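Local coordinates for protein hydroxylase (Rhodococcus sp., PDB 2OR0) that is a putative flavin-dependent hydroxylase of the acyl-CoA dehydrogenase family, which probably binds FAD and inserts one atom of molecular oxygen into its substrate, at residues 107-111 against 245-250. Numbering follows the deposited sequence.
Sequences WELAF and LFNMPY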
# COMPACT_ATOMS: atom_id res chain seq x y z
N TRP A 107 1.36 10.51 5.33
CA TRP A 107 2.80 10.66 5.38
C TRP A 107 3.26 11.73 4.38
O TRP A 107 4.07 12.61 4.73
CB TRP A 107 3.49 9.30 5.17
CG TRP A 107 4.97 9.41 5.21
CD1 TRP A 107 5.78 9.37 6.33
CD2 TRP A 107 5.84 9.59 4.09
NE1 TRP A 107 7.09 9.53 5.95
CE2 TRP A 107 7.16 9.68 4.59
CE3 TRP A 107 5.64 9.70 2.70
CZ2 TRP A 107 8.27 9.86 3.76
CZ3 TRP A 107 6.73 9.88 1.88
CH2 TRP A 107 8.03 9.95 2.41
N GLU A 108 2.77 11.66 3.14
CA GLU A 108 3.16 12.65 2.14
C GLU A 108 2.55 14.04 2.45
O GLU A 108 3.22 15.04 2.30
CB GLU A 108 2.80 12.21 0.72
CG GLU A 108 3.29 13.22 -0.32
CD GLU A 108 3.09 12.77 -1.75
OE1 GLU A 108 2.73 11.60 -1.97
OE2 GLU A 108 3.31 13.59 -2.67
N LEU A 109 1.29 14.08 2.89
CA LEU A 109 0.65 15.35 3.18
C LEU A 109 1.40 16.08 4.29
O LEU A 109 1.32 17.30 4.39
CB LEU A 109 -0.78 15.13 3.63
CG LEU A 109 -1.70 16.34 3.42
CD1 LEU A 109 -1.98 16.58 1.90
CD2 LEU A 109 -2.98 16.18 4.22
N ALA A 110 2.13 15.33 5.12
CA ALA A 110 2.87 15.92 6.23
C ALA A 110 3.81 16.97 5.71
O ALA A 110 4.04 17.95 6.40
CB ALA A 110 3.63 14.86 7.01
N PHE A 111 4.33 16.77 4.50
CA PHE A 111 5.19 17.78 3.89
C PHE A 111 4.55 18.52 2.70
O PHE A 111 5.25 19.14 1.90
CB PHE A 111 6.61 17.25 3.56
CG PHE A 111 6.66 16.01 2.68
CD1 PHE A 111 6.75 16.12 1.28
CD2 PHE A 111 6.68 14.74 3.25
CE1 PHE A 111 6.84 15.01 0.47
CE2 PHE A 111 6.75 13.59 2.44
CZ PHE A 111 6.83 13.73 1.05
N LEU A 245 10.86 10.36 10.64
CA LEU A 245 9.83 9.68 9.86
C LEU A 245 9.56 10.43 8.55
O LEU A 245 9.59 9.84 7.46
CB LEU A 245 8.54 9.50 10.66
CG LEU A 245 7.36 9.01 9.80
CD1 LEU A 245 7.57 7.56 9.25
CD2 LEU A 245 6.09 9.13 10.59
N PHE A 246 9.34 11.74 8.66
CA PHE A 246 8.94 12.54 7.51
C PHE A 246 10.06 12.87 6.58
O PHE A 246 9.85 13.48 5.54
CB PHE A 246 8.18 13.80 7.95
CG PHE A 246 6.94 13.48 8.68
CD1 PHE A 246 6.00 12.61 8.12
CD2 PHE A 246 6.70 14.01 9.94
CE1 PHE A 246 4.84 12.29 8.80
CE2 PHE A 246 5.53 13.69 10.62
CZ PHE A 246 4.60 12.82 10.04
N ASN A 247 11.27 12.43 6.92
CA ASN A 247 12.37 12.60 6.00
C ASN A 247 12.81 11.31 5.33
O ASN A 247 13.85 11.27 4.68
CB ASN A 247 13.54 13.31 6.67
CG ASN A 247 13.21 14.75 7.02
OD1 ASN A 247 13.43 15.65 6.22
ND2 ASN A 247 12.65 14.96 8.22
N MSE A 248 12.01 10.26 5.49
CA MSE A 248 12.26 8.96 4.81
C MSE A 248 12.13 9.07 3.28
O MSE A 248 11.40 9.92 2.79
CB MSE A 248 11.30 7.90 5.36
CG MSE A 248 11.58 7.49 6.82
SE MSE A 248 13.09 6.29 6.94
CE MSE A 248 12.28 4.68 6.06
N PRO A 249 12.86 8.22 2.50
CA PRO A 249 12.64 8.28 1.06
C PRO A 249 11.22 7.88 0.66
O PRO A 249 10.68 6.91 1.21
CB PRO A 249 13.64 7.26 0.51
CG PRO A 249 14.70 7.12 1.63
CD PRO A 249 13.89 7.22 2.86
N TYR A 250 10.63 8.61 -0.30
CA TYR A 250 9.30 8.29 -0.85
C TYR A 250 9.29 6.86 -1.44
O TYR A 250 8.33 6.13 -1.23
CB TYR A 250 8.90 9.33 -1.93
CG TYR A 250 7.56 9.07 -2.63
CD1 TYR A 250 6.36 9.58 -2.12
CD2 TYR A 250 7.51 8.33 -3.81
CE1 TYR A 250 5.13 9.34 -2.79
CE2 TYR A 250 6.31 8.11 -4.48
CZ TYR A 250 5.13 8.60 -3.96
OH TYR A 250 3.97 8.35 -4.67
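The indole of W107 lies within the curve of segment 245-250, and its NE1 donates a nearly straight hydrogen bond to the carbonyl O of L245 (2.9 Å, 166° at the hydrogen). That oxygen sits in the indole plane, yet the donor stands above the carbonyl plane; M248 N reaches the same oxygen from the opposite face, closing the turn. Because CG of W107 is anti to the backbone N (chi1 -180°), the ring extends across to the loop, where M248 O meets its edge 3.3 Å from CZ2. A110 CB covers one face of the F246 ring in a CH-pi contact, 3.6 Å from the centroid, while L245 CG lies over the other face. The contact thus joins helix 105-109 to the loop that leads, through P249 at the N-cap position, into the long helix 250-277 of an acyl-CoA dehydrogenase-like fold. Without the indole, as with an alanine here, L245 O is likely to lose one of its two donors and a gap would open between F246 and Y250. Y250 is buried too, its CD1 4.0 Å from W107 CZ3; E108 OE1 meets the ring edge at CE1 (3.4 Å), and the carboxylate's OE2 is hydrogen-bonded to H184. The looser side is at P249, partly exposed and barely touched by segment 107-111, its CB directed away from the helix.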